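Long-range contacts in NADH oxidoreductase (Mesorhizobium loti, PDB 3PI7), which probably binds NADPH and acts as an NAD(P)H-dependent oxidoreductase, perhaps a quinone reductase: residues 28-37 / 64-72; 236-247 / 259-270. All coordinates share one frame; numbering follows the deposited sequence.

Contact 1: residues 28-37 / 64-72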
loop_
_atom_site.group_PDB
_atom_site.type_symbol
_atom_site.label_atom_id
_atom_site.label_comp_id
_atom_site.label_asym_id
_atom_site.label_seq_id
_atom_site.Cartn_x
_atom_site.Cartn_y
_atom_site.Cartn_z
ATOM N N SER A 28 2.219 19.144 12.302
ATOM C CA SER A 28 2.307 19.998 11.135
ATOM C C SER A 28 1.979 21.480 11.357
ATOM O O SER A 28 2.265 22.274 10.470
ATOM C CB SER A 28 1.393 19.427 10.055
ATOM O OG SER A 28 0.051 19.426 10.509
ATOM N N ALA A 29 1.390 21.849 12.504
ATOM C CA ALA A 29 1.071 23.244 12.813
ATOM C C ALA A 29 2.350 24.023 13.094
ATOM O O ALA A 29 3.267 23.508 13.735
ATOM C CB ALA A 29 0.141 23.316 14.018
ATOM N N LEU A 30 2.427 25.231 12.570
ATOM C CA LEU A 30 3.578 26.099 12.818
ATOM C C LEU A 30 3.132 27.130 13.818
ATOM O O LEU A 30 2.447 28.091 13.467
ATOM C CB LEU A 30 4.121 26.734 11.535
ATOM C CG LEU A 30 5.428 27.515 11.718
ATOM C CD1 LEU A 30 6.611 26.576 12.005
ATOM C CD2 LEU A 30 5.683 28.407 10.546
ATOM N N GLU A 31 3.425 26.842 15.071
ATOM C CA GLU A 31 3.053 27.621 16.226
ATOM C C GLU A 31 3.936 28.879 16.355
ATOM O O GLU A 31 3.478 29.913 16.840
ATOM C CB GLU A 31 3.123 26.721 17.499
ATOM C CG GLU A 31 4.504 26.241 17.966
ATOM C CD GLU A 31 5.345 25.278 17.134
ATOM O OE1 GLU A 31 4.899 24.836 16.050
ATOM O OE2 GLU A 31 6.475 24.971 17.577
ATOM N N ALA A 32 5.209 28.765 15.960
ATOM C CA ALA A 32 6.209 29.828 16.023
ATOM C C ALA A 32 7.346 29.543 15.048
ATOM O O ALA A 32 7.603 28.375 14.728
ATOM C CB ALA A 32 6.757 29.958 17.441
HETATM N N MSE A 33 8.048 30.606 14.600
HETATM C CA MSE A 33 9.188 30.438 13.708
HETATM C C MSE A 33 10.502 30.352 14.481
HETATM O O MSE A 33 11.430 29.681 14.036
HETATM C CB MSE A 33 9.278 31.622 12.727
HETATM C CG MSE A 33 8.101 31.707 11.807
HETATM SE SE MSE A 33 8.412 30.797 10.192
HETATM C CE MSE A 33 9.238 32.184 9.117
ATOM N N GLU A 34 10.583 31.040 15.644
ATOM C CA GLU A 34 11.808 31.169 16.439
ATOM C C GLU A 34 12.449 29.856 16.844
ATOM O O GLU A 34 13.678 29.846 16.932
ATOM C CB GLU A 34 11.584 32.032 17.679
ATOM C CG GLU A 34 11.210 33.468 17.348
ATOM C CD GLU A 34 9.736 33.749 17.118
ATOM O OE1 GLU A 34 8.927 32.793 17.046
ATOM O OE2 GLU A 34 9.403 34.941 16.942
ATOM N N PRO A 35 11.736 28.732 17.066
ATOM C CA PRO A 35 12.462 27.480 17.382
ATOM C C PRO A 35 13.230 26.933 16.168
ATOM O O PRO A 35 14.201 26.182 16.323
ATOM C CB PRO A 35 11.330 26.489 17.710
ATOM C CG PRO A 35 10.093 27.304 17.909
ATOM C CD PRO A 35 10.268 28.517 17.071
ATOM N N TYR A 36 12.821 27.345 14.967
ATOM C CA TYR A 36 13.265 26.734 13.707
ATOM C C TYR A 36 14.065 27.616 12.817
ATOM O O TYR A 36 14.825 27.108 11.987
ATOM C CB TYR A 36 12.032 26.277 12.908
ATOM C CG TYR A 36 11.061 25.488 13.743
ATOM C CD1 TYR A 36 11.438 24.284 14.325
ATOM C CD2 TYR A 36 9.788 25.986 14.031
ATOM C CE1 TYR A 36 10.566 23.580 15.158
ATOM C CE2 TYR A 36 8.919 25.302 14.883
ATOM C CZ TYR A 36 9.312 24.098 15.437
ATOM O OH TYR A 36 8.448 23.398 16.244
ATOM N N LEU A 37 13.855 28.941 12.913
ATOM C CA LEU A 37 14.523 29.857 12.009
ATOM C C LEU A 37 14.948 31.091 12.743
ATOM O O LEU A 37 14.281 31.505 13.698
ATOM C CB LEU A 37 13.556 30.252 10.873
ATOM C CG LEU A 37 13.131 29.158 9.888
ATOM C CD1 LEU A 37 12.049 29.662 8.976
ATOM C CD2 LEU A 37 14.308 28.691 9.053
ATOM N N SER A 64 5.416 21.599 2.725
ATOM C CA SER A 64 6.745 20.956 2.717
ATOM C C SER A 64 7.793 21.854 3.424
ATOM O O SER A 64 8.675 21.317 4.079
ATOM C CB SER A 64 7.187 20.587 1.299
ATOM O OG SER A 64 7.131 21.693 0.411
ATOM N N ASP A 65 7.712 23.203 3.305
ATOM C CA ASP A 65 8.665 24.074 4.031
ATOM C C ASP A 65 8.482 23.974 5.541
ATOM O O ASP A 65 9.459 23.888 6.269
ATOM C CB ASP A 65 8.504 25.529 3.605
ATOM C CG ASP A 65 8.859 25.758 2.170
ATOM O OD1 ASP A 65 10.049 25.536 1.800
ATOM O OD2 ASP A 65 7.977 26.172 1.415
ATOM N N VAL A 66 7.232 23.986 6.007
ATOM C CA VAL A 66 6.913 23.888 7.440
ATOM C C VAL A 66 7.463 22.561 7.975
ATOM O O VAL A 66 8.218 22.560 8.941
ATOM C CB VAL A 66 5.403 24.048 7.679
ATOM C CG1 VAL A 66 5.065 23.828 9.161
ATOM C CG2 VAL A 66 4.944 25.432 7.220
ATOM N N ALA A 67 7.204 21.451 7.267
ATOM C CA ALA A 67 7.707 20.144 7.695
ATOM C C ALA A 67 9.226 20.142 7.696
ATOM O O ALA A 67 9.860 19.619 8.617
ATOM C CB ALA A 67 7.187 19.059 6.734
ATOM N N PHE A 68 9.829 20.740 6.644
ATOM C CA PHE A 68 11.273 20.745 6.532
ATOM C C PHE A 68 11.957 21.506 7.662
ATOM O O PHE A 68 12.940 20.992 8.204
ATOM C CB PHE A 68 11.692 21.296 5.162
ATOM C CG PHE A 68 13.182 21.456 5.034
ATOM C CD1 PHE A 68 14.001 20.348 4.881
ATOM C CD2 PHE A 68 13.768 22.722 5.078
ATOM C CE1 PHE A 68 15.387 20.499 4.727
ATOM C CE2 PHE A 68 15.153 22.869 4.948
ATOM C CZ PHE A 68 15.954 21.755 4.797
ATOM N N ILE A 69 11.495 22.723 8.002
ATOM C CA ILE A 69 12.181 23.527 9.039
ATOM C C ILE A 69 12.051 22.843 10.431
ATOM O O ILE A 69 12.947 22.952 11.286
ATOM C CB ILE A 69 11.711 25.010 9.044
ATOM C CG1 ILE A 69 10.247 25.167 9.523
ATOM C CG2 ILE A 69 11.894 25.611 7.640
ATOM C CD1 ILE A 69 9.746 26.588 9.674
ATOM N N LYS A 70 10.981 22.063 10.590
ATOM C CA LYS A 70 10.717 21.319 11.815
ATOM C C LYS A 70 11.533 20.037 11.881
ATOM O O LYS A 70 11.475 19.360 12.894
ATOM C CB LYS A 70 9.224 21.001 11.910
ATOM C CG LYS A 70 8.396 22.241 12.260
ATOM C CD LYS A 70 6.900 21.953 12.133
ATOM C CE LYS A 70 6.168 22.510 13.323
ATOM N NZ LYS A 70 5.997 21.488 14.390
ATOM N N GLY A 71 12.286 19.718 10.821
ATOM C CA GLY A 71 13.080 18.485 10.727
ATOM C C GLY A 71 12.217 17.240 10.533
ATOM O O GLY A 71 12.619 16.130 10.883
ATOM N N GLN A 72 11.018 17.438 9.990
ATOM C CA GLN A 72 9.970 16.441 9.794
ATOM C C GLN A 72 9.704 16.122 8.316
ATOM O O GLN A 72 8.691 15.495 7.982
ATOM C CB GLN A 72 8.688 16.933 10.469
ATOM C CG GLN A 72 8.861 16.928 11.991
ATOM C CD GLN A 72 7.789 17.629 12.775
ATOM O OE1 GLN A 72 7.987 17.971 13.929
ATOM N NE2 GLN A 72 6.653 17.888 12.182
HETATM O O HOH W 1 15.223 24.389 11.888
#
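Val66 opens the contact from the helix side: its CG1 branch lies 3.5 Å from Ser28 O and also rests on CB of Leu30, pinning the start of the 28-37 loop against the last turns of helix 63-69. One turn on, Ile69 carries most of the apolar packing. Its CG1 sits between the backbone N and the carbonyl carbon (chi1 69°), which sends CD1 out into the loop, where it meets Leu30 CD1 and Leu37 CD1, each at 3.9 Å, and both leucine side chains cross it at about a right angle. The 28-37 loop, which runs between strands 10-16 and 37-43, thus packs on the end of helix 63-69, within the half of the chain that has the GroES-like fold of medium-chain dehydrogenases; Leu16 of strand 10-16 also touches Ile69. A water bridges two carbonyls, 2.8 Å from Ile69 O and 2.7 Å from Tyr36 O. Lys70 then runs across the Tyr36 ring, its CG 3.9 Å from the ring centroid and over one face, in a CH-pi contact; Pro35 CB covers the opposite face. Bends at chi3 and chi4 carry NZ to a hydrogen bond with Gly27 O. NZ also makes a long salt bridge, 3.9 Å, to Glu31 OE1, while Glu31 OE2 accepts the Tyr36 hydroxyl on its syn lone pair, at 2.9 Å from OH.

Contact 2: residues 236-247 / 259-270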
loop_
_atom_site.group_PDB
_atom_site.type_symbol
_atom_site.label_atom_id
_atom_site.label_comp_id
_atom_site.label_asym_id
_atom_site.label_seq_id
_atom_site.Cartn_x
_atom_site.Cartn_y
_atom_site.Cartn_z
ATOM N N ILE A 236 -9.329 6.565 -6.677
ATOM C CA ILE A 236 -8.108 7.237 -6.261
ATOM C C ILE A 236 -8.355 8.072 -5.077
ATOM O O ILE A 236 -9.277 8.869 -5.080
ATOM C CB ILE A 236 -7.482 8.101 -7.397
ATOM C CG1 ILE A 236 -7.203 7.234 -8.646
ATOM C CG2 ILE A 236 -6.227 8.857 -6.931
ATOM C CD1 ILE A 236 -6.065 6.097 -8.424
ATOM N N PHE A 237 -7.480 7.922 -4.063
ATOM C CA PHE A 237 -7.550 8.761 -2.870
ATOM C C PHE A 237 -6.193 9.423 -2.709
ATOM O O PHE A 237 -5.198 8.741 -2.445
ATOM C CB PHE A 237 -7.940 7.892 -1.657
ATOM C CG PHE A 237 -7.766 8.500 -0.285
ATOM C CD1 PHE A 237 -7.943 9.875 -0.078
ATOM C CD2 PHE A 237 -7.440 7.707 0.805
ATOM C CE1 PHE A 237 -7.761 10.434 1.188
ATOM C CE2 PHE A 237 -7.316 8.264 2.088
ATOM C CZ PHE A 237 -7.511 9.616 2.274
ATOM N N LEU A 238 -6.158 10.758 -2.874
ATOM C CA LEU A 238 -4.938 11.559 -2.739
ATOM C C LEU A 238 -4.954 12.086 -1.329
ATOM O O LEU A 238 -5.830 12.879 -0.965
ATOM C CB LEU A 238 -4.870 12.685 -3.805
ATOM C CG LEU A 238 -5.014 12.223 -5.263
ATOM C CD1 LEU A 238 -4.982 13.433 -6.230
ATOM C CD2 LEU A 238 -3.908 11.255 -5.628
ATOM N N ASP A 239 -4.025 11.603 -0.516
ATOM C CA ASP A 239 -4.056 11.920 0.898
ATOM C C ASP A 239 -2.864 12.741 1.390
ATOM O O ASP A 239 -1.730 12.260 1.374
ATOM C CB ASP A 239 -4.115 10.588 1.660
ATOM C CG ASP A 239 -4.139 10.701 3.178
ATOM O OD1 ASP A 239 -4.673 11.713 3.698
ATOM O OD2 ASP A 239 -3.666 9.760 3.839
ATOM N N ALA A 240 -3.144 13.942 1.921
ATOM C CA ALA A 240 -2.125 14.822 2.500
ATOM C C ALA A 240 -2.084 14.718 4.042
ATOM O O ALA A 240 -1.223 15.357 4.674
ATOM C CB ALA A 240 -2.439 16.287 2.126
ATOM N N VAL A 241 -3.044 13.998 4.649
ATOM C CA VAL A 241 -3.266 14.051 6.083
ATOM C C VAL A 241 -2.816 12.793 6.805
ATOM O O VAL A 241 -2.121 12.901 7.818
ATOM C CB VAL A 241 -4.770 14.371 6.358
ATOM C CG1 VAL A 241 -5.109 14.359 7.845
ATOM C CG2 VAL A 241 -5.167 15.728 5.758
ATOM N N THR A 242 -3.202 11.600 6.286
ATOM C CA THR A 242 -2.962 10.307 6.917
ATOM C C THR A 242 -3.747 10.298 8.225
ATOM O O THR A 242 -4.788 10.957 8.306
ATOM C CB THR A 242 -1.469 9.904 7.040
ATOM O OG1 THR A 242 -0.866 10.553 8.166
ATOM C CG2 THR A 242 -0.682 10.174 5.764
ATOM N N GLY A 243 -3.325 9.463 9.173
ATOM C CA GLY A 243 -4.007 9.303 10.451
ATOM C C GLY A 243 -5.387 8.677 10.342
ATOM O O GLY A 243 -5.754 8.119 9.299
ATOM N N PRO A 244 -6.169 8.809 11.428
ATOM C CA PRO A 244 -7.529 8.216 11.484
ATOM C C PRO A 244 -8.485 8.646 10.381
ATOM O O PRO A 244 -9.294 7.821 9.920
ATOM C CB PRO A 244 -8.061 8.700 12.837
ATOM C CG PRO A 244 -6.843 8.925 13.659
ATOM C CD PRO A 244 -5.794 9.433 12.717
ATOM N N LEU A 245 -8.424 9.931 9.957
ATOM C CA LEU A 245 -9.299 10.393 8.877
ATOM C C LEU A 245 -9.031 9.604 7.614
ATOM O O LEU A 245 -9.957 9.087 6.989
ATOM C CB LEU A 245 -9.072 11.885 8.600
ATOM C CG LEU A 245 -9.780 12.482 7.399
ATOM C CD1 LEU A 245 -11.290 12.341 7.525
ATOM C CD2 LEU A 245 -9.361 13.909 7.201
ATOM N N ALA A 246 -7.756 9.487 7.247
ATOM C CA ALA A 246 -7.427 8.767 6.016
ATOM C C ALA A 246 -7.719 7.261 6.154
ATOM O O ALA A 246 -8.120 6.623 5.173
ATOM C CB ALA A 246 -5.987 9.024 5.648
ATOM N N SER A 247 -7.533 6.715 7.366
ATOM C CA SER A 247 -7.817 5.308 7.663
ATOM C C SER A 247 -9.294 5.013 7.392
ATOM O O SER A 247 -9.614 4.002 6.757
ATOM C CB SER A 247 -7.475 4.996 9.115
ATOM O OG SER A 247 -7.863 3.667 9.425
ATOM N N TRP A 259 -4.738 4.254 -2.164
ATOM C CA TRP A 259 -4.512 5.294 -1.153
ATOM C C TRP A 259 -3.146 5.834 -1.456
ATOM O O TRP A 259 -2.166 5.093 -1.345
ATOM C CB TRP A 259 -4.595 4.634 0.220
ATOM C CG TRP A 259 -4.369 5.486 1.435
ATOM C CD1 TRP A 259 -4.150 6.836 1.501
ATOM C CD2 TRP A 259 -4.466 5.023 2.780
ATOM N NE1 TRP A 259 -4.065 7.232 2.820
ATOM C CE2 TRP A 259 -4.207 6.123 3.624
ATOM C CE3 TRP A 259 -4.626 3.745 3.357
ATOM C CZ2 TRP A 259 -4.202 6.000 5.023
ATOM C CZ3 TRP A 259 -4.624 3.623 4.740
ATOM C CH2 TRP A 259 -4.454 4.742 5.558
ATOM N N ILE A 260 -3.103 7.051 -2.003
ATOM C CA ILE A 260 -1.860 7.679 -2.457
ATOM C C ILE A 260 -1.484 8.770 -1.480
ATOM O O ILE A 260 -2.127 9.810 -1.414
ATOM C CB ILE A 260 -1.990 8.210 -3.898
ATOM C CG1 ILE A 260 -2.419 7.068 -4.842
ATOM C CG2 ILE A 260 -0.641 8.855 -4.337
ATOM C CD1 ILE A 260 -2.643 7.441 -6.298
ATOM N N ILE A 261 -0.494 8.475 -0.657
ATOM C CA ILE A 261 -0.096 9.385 0.423
ATOM C C ILE A 261 0.949 10.352 -0.114
ATOM O O ILE A 261 1.967 9.905 -0.636
ATOM C CB ILE A 261 0.438 8.552 1.619
ATOM C CG1 ILE A 261 -0.739 7.780 2.263
ATOM C CG2 ILE A 261 1.134 9.482 2.632
ATOM C CD1 ILE A 261 -0.416 6.810 3.449
ATOM N N TYR A 262 0.731 11.662 0.040
ATOM C CA TYR A 262 1.745 12.626 -0.432
ATOM C C TYR A 262 2.072 13.681 0.662
ATOM O O TYR A 262 2.903 14.557 0.453
ATOM C CB TYR A 262 1.289 13.273 -1.733
ATOM C CG TYR A 262 0.121 14.213 -1.561
ATOM C CD1 TYR A 262 -1.186 13.761 -1.695
ATOM C CD2 TYR A 262 0.324 15.571 -1.342
ATOM C CE1 TYR A 262 -2.267 14.633 -1.585
ATOM C CE2 TYR A 262 -0.748 16.439 -1.163
ATOM C CZ TYR A 262 -2.039 15.970 -1.323
ATOM O OH TYR A 262 -3.091 16.826 -1.226
ATOM N N GLY A 263 1.483 13.524 1.834
ATOM C CA GLY A 263 1.730 14.399 2.978
ATOM C C GLY A 263 1.318 13.699 4.255
ATOM O O GLY A 263 0.595 12.692 4.194
ATOM N N ARG A 264 1.743 14.238 5.411
ATOM C CA ARG A 264 1.433 13.641 6.722
ATOM C C ARG A 264 1.041 14.745 7.676
ATOM O O ARG A 264 1.706 14.955 8.682
ATOM C CB ARG A 264 2.634 12.830 7.256
ATOM C CG ARG A 264 2.213 11.789 8.308
ATOM C CD ARG A 264 3.338 11.351 9.225
ATOM N NE ARG A 264 2.830 10.494 10.296
ATOM C CZ ARG A 264 3.593 9.789 11.125
ATOM N NH1 ARG A 264 4.913 9.793 10.988
ATOM N NH2 ARG A 264 3.039 9.023 12.055
ATOM N N LEU A 265 -0.032 15.480 7.359
ATOM C CA LEU A 265 -0.460 16.572 8.204
ATOM C C LEU A 265 -0.889 16.097 9.593
ATOM O O LEU A 265 -0.744 16.853 10.548
ATOM C CB LEU A 265 -1.596 17.359 7.563
ATOM C CG LEU A 265 -1.241 18.179 6.326
ATOM C CD1 LEU A 265 -2.486 18.826 5.762
ATOM C CD2 LEU A 265 -0.131 19.232 6.618
ATOM N N ASP A 266 -1.418 14.873 9.704
ATOM C CA ASP A 266 -1.808 14.331 11.002
ATOM C C ASP A 266 -0.749 13.325 11.423
ATOM O O ASP A 266 -0.642 12.292 10.776
ATOM C CB ASP A 266 -3.212 13.687 10.978
ATOM C CG ASP A 266 -3.698 13.206 12.335
ATOM O OD1 ASP A 266 -2.973 13.400 13.334
ATOM O OD2 ASP A 266 -4.837 12.701 12.413
ATOM N N PRO A 267 -0.000 13.569 12.522
ATOM C CA PRO A 267 0.983 12.568 12.971
ATOM C C PRO A 267 0.357 11.417 13.763
ATOM O O PRO A 267 1.080 10.471 14.086
ATOM C CB PRO A 267 1.926 13.379 13.856
ATOM C CG PRO A 267 1.058 14.431 14.430
ATOM C CD PRO A 267 0.009 14.763 13.395
ATOM N N ASP A 268 -0.962 11.472 14.090
ATOM C CA ASP A 268 -1.606 10.366 14.812
ATOM C C ASP A 268 -1.489 9.053 14.003
ATOM O O ASP A 268 -1.325 9.099 12.788
ATOM C CB ASP A 268 -3.070 10.670 15.142
ATOM C CG ASP A 268 -3.256 11.618 16.309
ATOM O OD1 ASP A 268 -2.235 12.130 16.834
ATOM O OD2 ASP A 268 -4.420 11.901 16.658
ATOM N N ALA A 269 -1.500 7.901 14.692
ATOM C CA ALA A 269 -1.308 6.582 14.072
ATOM C C ALA A 269 -2.184 6.386 12.847
ATOM O O ALA A 269 -3.391 6.652 12.889
ATOM C CB ALA A 269 -1.594 5.475 15.098
ATOM N N THR A 270 -1.558 5.937 11.730
ATOM C CA THR A 270 -2.263 5.612 10.490
ATOM C C THR A 270 -2.485 4.106 10.487
ATOM O O THR A 270 -1.531 3.325 10.393
ATOM C CB THR A 270 -1.516 6.106 9.266
ATOM O OG1 THR A 270 -1.338 7.506 9.371
ATOM C CG2 THR A 270 -2.248 5.802 7.980
HETATM O O HOH W 2 -5.256 15.621 -0.607
HETATM O O HOH W 3 -6.352 12.010 10.451
HETATM O O HOH W 4 0.201 9.237 10.662
#
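Asp239, at the end of strand 236-239, is met by Trp259 from near the start of the neighbouring parallel strand of a Rossmann beta-alpha-beta unit. The indole NE1 gives Asp239 OD2 a nearly straight bond of 2.8 Å (175°), the acceptor in the ring plane but NE1 34° out of the carboxylate plane, on the anti side. Here packing is tight: the Phe237 ring makes an offset stack on the five-membered ring, planes 20° apart, while Ala246 CB reaches Trp259 CZ2 at 3.6 Å. A leucine in place of Trp259 would probably leave Asp239 OD2 with only the weak bond from Thr242 N and open a gap beside Phe237 and Ala246. The loop side is looser: Pro244 and Asp268 are exposed, Asp266 and Arg264 partly so, and Arg264 NH1 pairs with Glu274 of the second subunit. Buried Thr242 and Thr270 share a water, and Thr270 pairs antiparallel with a strand of that subunit, continuing its sheet across the interface. Asp239 OD1 accepts Val241 N (Asx turn) and Thr242 N (wider Asx motif) from the same face, and the Thr171 hydroxyl. The indole N-H, two backbone N-H groups and this hydroxyl probably stabilise the buried carboxylate as an anion.

Overall arrangement
Two contacts from different halves of the chain illustrate how a two-domain dehydrogenase is assembled. Both segments of contact 1 precede those of contact 2 in sequence; the centres of the contacts lie about 19 Å apart, each about 15 Å from the centre of the chain. Contact 1 binds a loop to helix 63-69 in the GroES-like part, whereas contact 2 belongs to the six-stranded parallel sheet of the Rossmann part, so the two share no strand or helix. They nevertheless meet: Ser28 OG lies 2.7 Å from Leu265 O, a probable hydrogen bond where the GroES-like and Rossmann parts touch. Contact 2 alone extends to the second subunit, linking that junction to the dimer interface.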